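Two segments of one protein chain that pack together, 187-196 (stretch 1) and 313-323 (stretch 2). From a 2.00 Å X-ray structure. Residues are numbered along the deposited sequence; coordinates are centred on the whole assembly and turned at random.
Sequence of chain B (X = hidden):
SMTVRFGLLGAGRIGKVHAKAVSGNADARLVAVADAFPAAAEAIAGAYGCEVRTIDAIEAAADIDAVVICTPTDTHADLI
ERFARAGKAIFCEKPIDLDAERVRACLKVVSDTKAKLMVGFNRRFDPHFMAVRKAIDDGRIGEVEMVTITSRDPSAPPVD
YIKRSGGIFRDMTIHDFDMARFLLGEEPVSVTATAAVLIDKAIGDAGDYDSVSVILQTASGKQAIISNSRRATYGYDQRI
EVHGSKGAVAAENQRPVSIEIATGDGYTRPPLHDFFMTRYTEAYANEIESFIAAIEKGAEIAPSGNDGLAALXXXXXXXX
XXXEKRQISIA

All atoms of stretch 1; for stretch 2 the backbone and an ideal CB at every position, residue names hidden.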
ATOM      1  N   GLU B 187       6.062   8.901 -31.513  1.00 24.54           N
ATOM      2  CA  GLU B 187       4.936   9.762 -31.799  1.00 23.30           C
ATOM      3  C   GLU B 187       3.646   8.961 -31.964  1.00 21.28           C
ATOM      4  O   GLU B 187       3.597   8.049 -32.789  1.00 19.20           O
ATOM      5  CB  GLU B 187       5.167  10.549 -33.093  1.00 25.97           C
ATOM      6  CG  GLU B 187       6.267  11.593 -33.034  1.00 28.80           C
ATOM      7  CD  GLU B 187       5.991  12.678 -32.006  1.00 30.62           C
ATOM      8  OE1 GLU B 187       4.796  12.906 -31.664  1.00 29.29           O
ATOM      9  OE2 GLU B 187       6.976  13.283 -31.541  1.00 30.78           O
ATOM     10  N   PRO B 188       2.568   9.360 -31.270  1.00 19.52           N
ATOM     11  CA  PRO B 188       1.235   8.944 -31.740  1.00 19.95           C
ATOM     12  C   PRO B 188       0.919   9.388 -33.170  1.00 19.73           C
ATOM     13  O   PRO B 188       1.157  10.571 -33.524  1.00 22.85           O
ATOM     14  CB  PRO B 188       0.280   9.664 -30.768  1.00 20.80           C
ATOM     15  CG  PRO B 188       1.096   9.951 -29.557  1.00 19.42           C
ATOM     16  CD  PRO B 188       2.500  10.167 -30.046  1.00 20.10           C
ATOM     17  N   VAL B 189       0.300   8.502 -33.935  1.00 18.60           N
ATOM     18  CA  VAL B 189      -0.093   8.744 -35.311  1.00 19.59           C
ATOM     19  C   VAL B 189      -1.610   8.752 -35.522  1.00 19.55           C
ATOM     20  O   VAL B 189      -2.079   9.151 -36.609  1.00 22.16           O
ATOM     21  CB  VAL B 189       0.554   7.745 -36.295  1.00 21.79           C
ATOM     22  CG1 VAL B 189       2.075   7.856 -36.212  1.00 22.54           C
ATOM     23  CG2 VAL B 189       0.072   6.291 -36.097  1.00 20.29           C
ATOM     24  N   SER B 190      -2.350   8.334 -34.483  1.00 17.80           N
ATOM     25  CA  SER B 190      -3.777   8.235 -34.490  1.00 16.88           C
ATOM     26  C   SER B 190      -4.374   8.531 -33.109  1.00 16.30           C
ATOM     27  O   SER B 190      -3.805   8.202 -32.066  1.00 14.12           O
ATOM     28  CB  SER B 190      -4.247   6.862 -34.981  1.00 18.76           C
ATOM     29  OG  SER B 190      -4.008   5.860 -34.004  1.00 20.93           O
ATOM     30  N   VAL B 191      -5.539   9.161 -33.140  1.00 15.46           N
ATOM     31  CA  VAL B 191      -6.290   9.509 -31.936  1.00 15.33           C
ATOM     32  C   VAL B 191      -7.741   9.075 -32.070  1.00 14.73           C
ATOM     33  O   VAL B 191      -8.365   9.345 -33.076  1.00 14.67           O
ATOM     34  CB  VAL B 191      -6.259  11.009 -31.713  1.00 15.16           C
ATOM     35  CG1 VAL B 191      -7.039  11.371 -30.453  1.00 16.79           C
ATOM     36  CG2 VAL B 191      -4.828  11.461 -31.578  1.00 15.94           C
ATOM     37  N   THR B 192      -8.259   8.387 -31.073  1.00 15.52           N
ATOM     38  CA  THR B 192      -9.681   8.145 -31.037  1.00 17.36           C
ATOM     39  C   THR B 192     -10.183   8.471 -29.635  1.00 16.57           C
ATOM     40  O   THR B 192      -9.497   8.212 -28.619  1.00 14.33           O
ATOM     41  CB  THR B 192     -10.032   6.720 -31.551  1.00 19.63           C
ATOM     42  OG1 THR B 192     -11.440   6.658 -31.872  1.00 23.08           O
ATOM     43  CG2 THR B 192      -9.664   5.693 -30.549  1.00 20.28           C
ATOM     44  N   ALA B 193     -11.345   9.104 -29.578  1.00 15.23           N
ATOM     45  CA  ALA B 193     -11.806   9.696 -28.326  1.00 14.41           C
ATOM     46  C   ALA B 193     -13.306   9.655 -28.170  1.00 14.88           C
ATOM     47  O   ALA B 193     -14.050   9.594 -29.150  1.00 13.76           O
ATOM     48  CB  ALA B 193     -11.380  11.141 -28.252  1.00 13.65           C
ATOM     49  N   THR B 194     -13.729   9.645 -26.918  1.00 15.34           N
ATOM     50  CA  THR B 194     -15.143   9.770 -26.596  1.00 17.12           C
ATOM     51  C   THR B 194     -15.276  10.855 -25.552  1.00 15.85           C
ATOM     52  O   THR B 194     -14.330  11.151 -24.827  1.00 14.07           O
ATOM     53  CB  THR B 194     -15.715   8.473 -26.035  1.00 18.40           C
ATOM     54  OG1 THR B 194     -14.944   8.078 -24.906  1.00 21.55           O
ATOM     55  CG2 THR B 194     -15.700   7.353 -27.103  1.00 19.95           C
ATOM     56  N   ALA B 195     -16.479  11.396 -25.426  1.00 15.64           N
ATOM     57  CA  ALA B 195     -16.723  12.497 -24.484  1.00 15.43           C
ATOM     58  C   ALA B 195     -18.189  12.561 -24.068  1.00 16.32           C
ATOM     59  O   ALA B 195     -19.075  12.071 -24.767  1.00 15.82           O
ATOM     60  CB  ALA B 195     -16.330  13.824 -25.115  1.00 15.21           C
ATOM     61  N   ALA B 196     -18.417  13.165 -22.918  1.00 17.12           N
ATOM     62  CA  ALA B 196     -19.753  13.410 -22.435  1.00 17.81           C
ATOM     63  C   ALA B 196     -19.721  14.556 -21.376  1.00 18.83           C
ATOM     64  O   ALA B 196     -18.656  14.992 -20.900  1.00 17.34           O
ATOM     65  CB  ALA B 196     -20.320  12.157 -21.794  1.00 16.95           C
ATOM     66  N   UNK B 313      -1.915  19.449 -31.357  1.00 15.36           N
ATOM     67  CA  UNK B 313      -2.345  18.709 -32.542  1.00 16.71           C
ATOM     68  C   UNK B 313      -3.073  17.432 -32.107  1.00 16.31           C
ATOM     69  O   UNK B 313      -4.067  17.058 -32.705  1.00 15.59           O
ATOM     70  CB  UNK B 313      -1.151  18.374 -33.438  1.00 16.71           C
ATOM     71  N   UNK B 314      -2.610  16.805 -31.019  1.00 14.94           N
ATOM     72  CA  UNK B 314      -3.335  15.657 -30.477  1.00 15.05           C
ATOM     73  C   UNK B 314      -4.691  16.088 -29.948  1.00 15.20           C
ATOM     74  O   UNK B 314      -5.676  15.390 -30.182  1.00 13.78           O
ATOM     75  CB  UNK B 314      -2.526  14.979 -29.369  1.00 15.05           C
ATOM     76  N   UNK B 315      -4.750  17.222 -29.224  1.00 13.84           N
ATOM     77  CA  UNK B 315      -6.043  17.700 -28.747  1.00 14.08           C
ATOM     78  C   UNK B 315      -6.994  17.979 -29.920  1.00 14.38           C
ATOM     79  O   UNK B 315      -8.177  17.601 -29.859  1.00 14.46           O
ATOM     80  CB  UNK B 315      -5.860  18.962 -27.901  1.00 14.08           C
ATOM     81  N   UNK B 316      -6.500  18.643 -30.956  1.00 14.99           N
ATOM     82  CA  UNK B 316      -7.354  18.994 -32.119  1.00 16.70           C
ATOM     83  C   UNK B 316      -7.925  17.703 -32.777  1.00 16.95           C
ATOM     84  O   UNK B 316      -9.118  17.651 -33.159  1.00 15.52           O
ATOM     85  CB  UNK B 316      -6.552  19.800 -33.143  1.00 16.70           C
ATOM     86  N   UNK B 317      -7.051  16.690 -32.911  1.00 15.05           N
ATOM     87  CA  UNK B 317      -7.457  15.397 -33.400  1.00 15.88           C
ATOM     88  C   UNK B 317      -8.486  14.757 -32.482  1.00 16.03           C
ATOM     89  O   UNK B 317      -9.443  14.185 -32.986  1.00 16.32           O
ATOM     90  CB  UNK B 317      -6.239  14.484 -33.553  1.00 15.88           C
ATOM     91  N   UNK B 318      -8.310  14.846 -31.153  1.00 15.66           N
ATOM     92  CA  UNK B 318      -9.342  14.341 -30.240  1.00 16.33           C
ATOM     93  C   UNK B 318     -10.714  14.984 -30.422  1.00 15.81           C
ATOM     94  O   UNK B 318     -11.707  14.289 -30.366  1.00 18.15           O
ATOM     95  CB  UNK B 318      -8.886  14.551 -28.795  1.00 16.33           C
ATOM     96  N   UNK B 319     -10.757  16.292 -30.632  1.00 16.36           N
ATOM     97  CA  UNK B 319     -11.996  17.027 -30.834  1.00 16.06           C
ATOM     98  C   UNK B 319     -12.722  16.505 -32.087  1.00 16.71           C
ATOM     99  O   UNK B 319     -13.923  16.232 -32.024  1.00 15.63           O
ATOM    100  CB  UNK B 319     -11.713  18.526 -30.957  1.00 16.06           C
ATOM    101  N   UNK B 320     -11.989  16.374 -33.192  1.00 16.39           N
ATOM    102  CA  UNK B 320     -12.516  15.826 -34.461  1.00 18.60           C
ATOM    103  C   UNK B 320     -12.976  14.404 -34.308  1.00 16.54           C
ATOM    104  O   UNK B 320     -14.034  14.042 -34.819  1.00 17.99           O
ATOM    105  CB  UNK B 320     -11.457  15.897 -35.563  1.00 18.60           C
ATOM    106  N   UNK B 321     -12.223  13.599 -33.570  1.00 16.01           N
ATOM    107  CA  UNK B 321     -12.572  12.212 -33.380  1.00 15.28           C
ATOM    108  C   UNK B 321     -13.950  12.074 -32.681  1.00 16.88           C
ATOM    109  O   UNK B 321     -14.790  11.258 -33.105  1.00 15.74           O
ATOM    110  CB  UNK B 321     -11.480  11.512 -32.568  1.00 15.28           C
ATOM    111  N   UNK B 322     -14.179  12.880 -31.637  1.00 14.84           N
ATOM    112  CA  UNK B 322     -15.439  12.833 -30.956  1.00 15.42           C
ATOM    113  C   UNK B 322     -16.546  13.258 -31.919  1.00 16.33           C
ATOM    114  O   UNK B 322     -17.569  12.592 -31.995  1.00 16.64           O
ATOM    115  CB  UNK B 322     -15.414  13.720 -29.710  1.00 15.42           C
ATOM    116  N   UNK B 323     -16.334  14.347 -32.654  1.00 17.86           N
ATOM    117  CA  UNK B 323     -17.374  14.860 -33.556  1.00 18.68           C
ATOM    118  C   UNK B 323     -17.674  13.937 -34.725  1.00 19.74           C
ATOM    119  O   UNK B 323     -18.819  13.806 -35.089  1.00 18.99           O
ATOM    120  CB  UNK B 323     -16.959  16.230 -34.097  1.00 18.68           C
TER

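Stretch 2 is helical throughout, with phi near -60° and psi near -40°. It crosses the strand of stretch 1 at 60°, with axes 6.5 Å apart at closest approach. Pro188, Val191, Ala193 and Ala195 point their CB atoms toward it.

Position 313 has nothing of stretch 1 within 5.5 Å of its ideal CB. Many residues would suit this contact equally well. It is Ala313.

At position 314 CA-to-CB points sideways, and the ideal CB lies 4.7 Å from Val191 CG2. There is room between this CB and the apolar surface of Pro188 and Val191. A longer apolar chain such as leucine, isoleucine or methionine could fill it. The residue is Leu314, chi1 m and chi2 t. Its CD2 lies 3.9 Å from Pro188 CB and 3.9 Å from Val191 CG2, so one methyl touches both.

Positions 315 and 316 do not meet stretch 1; CA-to-CB points away at 315 and is out of reach at 316. The contact sets no preference. They are Ala315 and Asp316.

At position 317 CA-to-CB points toward the strand, and the ideal CB is already 3.9 Å from Val191 CG2. A small residue, alanine or perhaps serine, fits this spacing. It is Ala317, whose CB packs on Val191 CG2 at 3.9 Å.

Position 318 points sideways. Its ideal CB is 4.0 Å from Val191 CG1 and 4.3 Å from Ala193 CB. A small apolar side chain suits two neighbours this near. It is Ala318, with CB 4.0 Å from Val191 CG1 and 4.1 Å from Ala193 CB.

CA-to-CB points away at 319 and is out of reach at 320, so the contact sets no preference. They are Val319 and Arg320.

Position 321 points toward the strand backbone. Its ideal CB is 3.8 Å from both Val191 O and Ala193 N. A short polar residue, such as serine, threonine or cysteine, could address these groups. It is Ser321, chi1 t. Ala193 N donates a hydrogen bond to Ser321 OG at 3.0 Å. Water 1 adds a bridge, its O donating to Ala193 O at 2.7 Å and to Ser321 O at 2.9 Å.

Position 322 points sideways, with its ideal CB 4.7 Å from Ala195 CB. A branched or longer apolar chain, such as valine, isoleucine or leucine, could reach Ala193 and Ala195. It is Val322, chi1 t. Its CG2 lies 3.8 Å from Ala193 CB and 4.0 Å from Ala195 CB.

Position 323 is out of reach and unconstrained here. It is Ala323.

Stretch 2 (313-323) ALADAAVRSVA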
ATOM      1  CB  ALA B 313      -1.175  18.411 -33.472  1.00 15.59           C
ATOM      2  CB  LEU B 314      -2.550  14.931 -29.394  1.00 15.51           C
ATOM      3  CG  LEU B 314      -1.229  14.340 -29.915  1.00 16.39           C
ATOM      4  CD1 LEU B 314      -0.287  13.968 -28.801  1.00 17.77           C
ATOM      5  CD2 LEU B 314      -1.426  13.139 -30.795  1.00 17.44           C
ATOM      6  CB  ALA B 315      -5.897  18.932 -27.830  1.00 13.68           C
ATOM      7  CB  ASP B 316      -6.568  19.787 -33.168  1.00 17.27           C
ATOM      8  CG  ASP B 316      -6.264  21.228 -32.754  1.00 18.72           C
ATOM      9  OD1 ASP B 316      -6.947  21.812 -31.885  1.00 20.16           O
ATOM     10  OD2 ASP B 316      -5.305  21.789 -33.319  1.00 20.59           O
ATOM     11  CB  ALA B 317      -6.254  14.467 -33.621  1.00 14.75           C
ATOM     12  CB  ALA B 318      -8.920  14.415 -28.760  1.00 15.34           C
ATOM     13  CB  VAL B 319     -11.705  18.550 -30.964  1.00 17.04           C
ATOM     14  CG1 VAL B 319     -12.947  19.370 -31.284  1.00 17.58           C
ATOM     15  CG2 VAL B 319     -11.095  19.138 -29.665  1.00 17.05           C
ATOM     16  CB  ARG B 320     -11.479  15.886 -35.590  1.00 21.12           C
ATOM     17  CG  ARG B 320     -11.181  17.268 -36.167  1.00 25.36           C
ATOM     18  CD  ARG B 320     -10.303  17.166 -37.420  1.00 29.56           C
ATOM     19  NE  ARG B 320     -10.889  16.269 -38.434  1.00 33.33           N
ATOM     20  CZ  ARG B 320     -10.233  15.674 -39.431  1.00 36.52           C
ATOM     21  NH1 ARG B 320      -8.916  15.796 -39.596  1.00 37.69           N
ATOM     22  NH2 ARG B 320     -10.908  14.898 -40.262  1.00 39.04           N
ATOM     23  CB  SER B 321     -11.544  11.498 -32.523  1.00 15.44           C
ATOM     24  OG  SER B 321     -11.968  10.162 -32.318  1.00 17.58           O
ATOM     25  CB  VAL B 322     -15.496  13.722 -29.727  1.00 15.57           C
ATOM     26  CG1 VAL B 322     -16.923  13.747 -29.194  1.00 16.71           C
ATOM     27  CG2 VAL B 322     -14.564  13.230 -28.624  1.00 15.55           C
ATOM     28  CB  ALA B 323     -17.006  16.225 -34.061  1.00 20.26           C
TER
HETATM   29  O   HOH W   1     -14.922   8.777 -31.612  1.00 34.71           O
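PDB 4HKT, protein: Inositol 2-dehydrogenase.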